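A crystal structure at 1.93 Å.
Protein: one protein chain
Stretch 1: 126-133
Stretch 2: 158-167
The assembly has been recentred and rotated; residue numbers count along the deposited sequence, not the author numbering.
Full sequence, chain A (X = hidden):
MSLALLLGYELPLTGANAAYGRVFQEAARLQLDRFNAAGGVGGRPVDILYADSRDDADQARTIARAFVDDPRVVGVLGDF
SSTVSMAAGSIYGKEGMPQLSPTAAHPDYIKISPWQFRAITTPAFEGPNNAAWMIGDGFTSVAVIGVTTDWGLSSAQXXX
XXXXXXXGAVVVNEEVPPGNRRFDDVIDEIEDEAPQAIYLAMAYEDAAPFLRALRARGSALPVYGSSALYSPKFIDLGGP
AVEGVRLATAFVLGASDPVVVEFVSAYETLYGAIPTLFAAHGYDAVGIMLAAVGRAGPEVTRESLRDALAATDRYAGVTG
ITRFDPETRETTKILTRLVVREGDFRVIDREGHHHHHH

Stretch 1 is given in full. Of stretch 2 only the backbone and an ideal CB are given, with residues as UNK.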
# COMPACT_ATOMS: atom_id res chain seq x y z
N GLU A 126 -8.41 -1.56 -4.07
CA GLU A 126 -8.21 -2.42 -5.24
C GLU A 126 -9.50 -3.03 -5.77
O GLU A 126 -9.55 -3.43 -6.93
CB GLU A 126 -7.20 -3.54 -4.92
CG GLU A 126 -7.65 -4.51 -3.85
CD GLU A 126 -6.70 -5.68 -3.69
OE1 GLU A 126 -5.64 -5.68 -4.36
OE2 GLU A 126 -7.00 -6.59 -2.89
N GLY A 127 -10.53 -3.10 -4.94
CA GLY A 127 -11.79 -3.67 -5.37
C GLY A 127 -12.35 -3.03 -6.63
O GLY A 127 -12.47 -3.69 -7.66
N PRO A 128 -12.71 -1.74 -6.58
CA PRO A 128 -13.26 -1.05 -7.74
C PRO A 128 -12.26 -1.03 -8.91
O PRO A 128 -12.65 -1.12 -10.07
CB PRO A 128 -13.54 0.35 -7.21
CG PRO A 128 -13.87 0.10 -5.77
CD PRO A 128 -12.82 -0.91 -5.37
N ASN A 129 -10.98 -0.92 -8.59
CA ASN A 129 -9.95 -0.90 -9.62
C ASN A 129 -9.99 -2.19 -10.45
O ASN A 129 -9.98 -2.15 -11.68
CB ASN A 129 -8.56 -0.75 -8.98
CG ASN A 129 -7.44 -0.76 -10.01
OD1 ASN A 129 -6.94 -1.82 -10.41
ND2 ASN A 129 -7.04 0.42 -10.46
N ASN A 130 -10.08 -3.32 -9.76
CA ASN A 130 -10.10 -4.60 -10.45
C ASN A 130 -11.44 -4.92 -11.10
O ASN A 130 -11.49 -5.62 -12.11
CB ASN A 130 -9.69 -5.71 -9.48
CG ASN A 130 -8.25 -5.56 -9.03
OD1 ASN A 130 -7.44 -4.95 -9.74
ND2 ASN A 130 -7.92 -6.11 -7.87
N ALA A 131 -12.52 -4.39 -10.53
CA ALA A 131 -13.82 -4.64 -11.15
C ALA A 131 -13.82 -3.90 -12.49
O ALA A 131 -14.24 -4.45 -13.51
CB ALA A 131 -14.94 -4.13 -10.25
N ALA A 132 -13.34 -2.66 -12.50
CA ALA A 132 -13.29 -1.87 -13.73
C ALA A 132 -12.39 -2.54 -14.76
O ALA A 132 -12.67 -2.53 -15.96
CB ALA A 132 -12.78 -0.45 -13.43
N TRP A 133 -11.29 -3.13 -14.28
CA TRP A 133 -10.34 -3.82 -15.15
C TRP A 133 -11.02 -5.01 -15.85
O TRP A 133 -10.92 -5.18 -17.06
CB TRP A 133 -9.15 -4.28 -14.30
CG TRP A 133 -8.05 -5.02 -15.04
CD1 TRP A 133 -7.93 -5.20 -16.39
CD2 TRP A 133 -6.92 -5.67 -14.45
NE1 TRP A 133 -6.79 -5.92 -16.67
CE2 TRP A 133 -6.16 -6.22 -15.50
CE3 TRP A 133 -6.48 -5.83 -13.13
CZ2 TRP A 133 -4.97 -6.94 -15.27
CZ3 TRP A 133 -5.30 -6.54 -12.90
CH2 TRP A 133 -4.56 -7.08 -13.96
N UNK A 158 -16.25 -4.28 -2.03
CA UNK A 158 -16.05 -3.13 -2.91
C UNK A 158 -15.97 -3.60 -4.36
O UNK A 158 -16.46 -2.92 -5.27
CB UNK A 158 -14.78 -2.36 -2.52
N UNK A 159 -15.35 -4.76 -4.58
CA UNK A 159 -15.23 -5.31 -5.93
C UNK A 159 -16.61 -5.67 -6.46
O UNK A 159 -16.98 -5.28 -7.56
CB UNK A 159 -14.31 -6.54 -5.94
N UNK A 160 -17.37 -6.44 -5.68
CA UNK A 160 -18.70 -6.85 -6.12
C UNK A 160 -19.58 -5.64 -6.43
O UNK A 160 -20.23 -5.59 -7.48
CB UNK A 160 -19.36 -7.72 -5.05
N UNK A 161 -19.58 -4.66 -5.54
CA UNK A 161 -20.39 -3.46 -5.74
C UNK A 161 -20.00 -2.74 -7.03
O UNK A 161 -20.86 -2.33 -7.81
CB UNK A 161 -20.24 -2.52 -4.55
N UNK A 162 -18.70 -2.58 -7.26
CA UNK A 162 -18.21 -1.90 -8.46
C UNK A 162 -18.55 -2.67 -9.74
O UNK A 162 -18.89 -2.07 -10.76
CB UNK A 162 -16.70 -1.70 -8.36
N UNK A 163 -18.44 -3.99 -9.67
CA UNK A 163 -18.72 -4.83 -10.83
C UNK A 163 -20.20 -4.73 -11.22
O UNK A 163 -20.53 -4.52 -12.39
CB UNK A 163 -18.34 -6.28 -10.54
N UNK A 164 -21.08 -4.87 -10.24
CA UNK A 164 -22.52 -4.80 -10.49
C UNK A 164 -22.94 -3.39 -10.93
O UNK A 164 -23.89 -3.23 -11.70
CB UNK A 164 -23.29 -5.21 -9.24
N UNK A 165 -22.23 -2.38 -10.45
CA UNK A 165 -22.53 -1.00 -10.83
C UNK A 165 -22.28 -0.84 -12.32
O UNK A 165 -22.94 -0.04 -12.99
CB UNK A 165 -21.69 -0.01 -10.03
N UNK A 166 -21.32 -1.60 -12.84
CA UNK A 166 -20.97 -1.54 -14.25
C UNK A 166 -21.74 -2.54 -15.11
O UNK A 166 -21.43 -2.75 -16.27
CB UNK A 166 -19.47 -1.78 -14.41
N UNK A 167 -22.76 -3.17 -14.51
CA UNK A 167 -23.58 -4.11 -15.26
C UNK A 167 -23.16 -5.57 -15.20
O UNK A 167 -23.76 -6.41 -15.87
CB UNK A 167 -23.60 -3.68 -16.73

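The two stretches are helices that run in broadly the same direction, their axes inclined by 37° and only 7.2 Å apart at closest approach. So tight a spacing leaves little room for side chains between them, and no hydrogen bond links the two; the contact rests on packing.

Position 158 points its CB toward stretch 1, where the ideal CB lies 3.8 Å from CD of Pro 128 and 4.3 Å from CA of Gly 127. With those atoms already at contact distance, a small residue such as alanine, serine or glycine suits the site best. The residue is Ala 158, and its CB packs on the proline ring, 3.8 Å from Pro 128 CD.

At position 159 the backbone comes closest, its CA 3.9 Å from the CA of Gly 127. Glycine on stretch 1 permits this: a CB there would lie 2.8 Å from the N of 159 and would clash. The CB of 159 points sideways, 5.0 Å from Ala 131 CB, leaving space beside stretch 1 that a leucine, methionine or aromatic residue could use. It is Phe 159, and with chi1 in the t well its ring runs along stretch 1. Its CE1 reaches Ala 131 CA at 3.4 Å and its CD1 lies 3.7 Å from Ala 131 CB, while Gly 127 O sits at the ring edge, 3.5 Å from CD1.

Positions 160 and 161 have nothing of stretch 1 within 5.5 Å of their ideal CB atoms, so many helix-compatible residues, polar ones included, would fit. They are Arg 160, pointing away, and Lys 161, whose extended chain leads away.

Position 162 again points toward stretch 1, its ideal CB 3.5 Å from Ala 131 CB and 3.6 Å from Pro 128 CA. The methyl already fills the gap, so alanine or glycine is favoured. Ala 162 is found, meeting Ala 131 CB to CB at 3.5 Å and Pro 128 CB to CB at 3.9 Å.

Position 163 points sideways, with its ideal CB 4.0 Å from Ala 131 CB; a larger apolar side chain can extend past the alanine. Phe 163 does so: its CB touches Ala 131 CB at 4.0 Å, and Ala 131 O lies at the edge of its ring.

Positions 164 and 165 are out of reach of stretch 1, which sets no preference. They are Glu 164 and Leu 165.

Position 166, the first to leave helical angles, points toward stretch 1 but from a distance, so a long side chain is needed for contact; lysine, arginine, glutamine or methionine could span the gap. Arg 166 places NE 3.7 Å from Ala 132 CB, and its NH1 turns back to donate a hydrogen bond to Ala 162 O at 3.1 Å.

Position 167 has a positive phi of 92° with psi of 5°, where a CB would jam against the preceding carbonyl oxygen. This calls for glycine, and Gly 167 is present.

Stretch 2, residues 158-167: AFRKAFELRG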
# COMPACT_ATOMS: atom_id res chain seq x y z
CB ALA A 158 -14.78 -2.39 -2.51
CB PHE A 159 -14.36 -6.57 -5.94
CG PHE A 159 -14.39 -7.31 -7.26
CD1 PHE A 159 -13.54 -6.95 -8.30
CD2 PHE A 159 -15.32 -8.33 -7.48
CE1 PHE A 159 -13.60 -7.59 -9.53
CE2 PHE A 159 -15.40 -8.98 -8.71
CZ PHE A 159 -14.54 -8.61 -9.74
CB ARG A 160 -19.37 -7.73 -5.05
CG ARG A 160 -18.71 -9.10 -4.86
CD ARG A 160 -19.57 -10.01 -3.98
NE ARG A 160 -19.75 -9.44 -2.66
CZ ARG A 160 -19.01 -9.75 -1.60
NH1 ARG A 160 -18.04 -10.66 -1.71
NH2 ARG A 160 -19.22 -9.14 -0.44
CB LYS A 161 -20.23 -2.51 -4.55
CG LYS A 161 -21.20 -1.34 -4.57
CD LYS A 161 -21.05 -0.48 -3.33
CE LYS A 161 -22.06 0.66 -3.33
NZ LYS A 161 -21.95 1.51 -2.11
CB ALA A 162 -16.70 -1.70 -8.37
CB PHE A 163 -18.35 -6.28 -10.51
CG PHE A 163 -18.21 -7.16 -11.72
CD1 PHE A 163 -17.18 -6.95 -12.64
CD2 PHE A 163 -19.09 -8.23 -11.92
CE1 PHE A 163 -17.03 -7.80 -13.75
CE2 PHE A 163 -18.94 -9.07 -13.02
CZ PHE A 163 -17.91 -8.86 -13.93
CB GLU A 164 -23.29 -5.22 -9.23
CG GLU A 164 -22.93 -6.63 -8.74
CD GLU A 164 -23.65 -7.03 -7.46
OE1 GLU A 164 -23.95 -6.14 -6.64
OE2 GLU A 164 -23.89 -8.24 -7.26
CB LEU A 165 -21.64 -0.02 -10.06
CG LEU A 165 -21.74 1.45 -10.49
CD1 LEU A 165 -23.15 1.96 -10.24
CD2 LEU A 165 -20.73 2.29 -9.71
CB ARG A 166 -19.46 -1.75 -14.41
CG ARG A 166 -18.65 -0.62 -13.80
CD ARG A 166 -17.16 -0.88 -13.80
NE ARG A 166 -16.41 0.33 -13.45
CZ ARG A 166 -16.44 0.92 -12.26
NH1 ARG A 166 -17.17 0.43 -11.27
NH2 ARG A 166 -15.72 2.02 -12.05
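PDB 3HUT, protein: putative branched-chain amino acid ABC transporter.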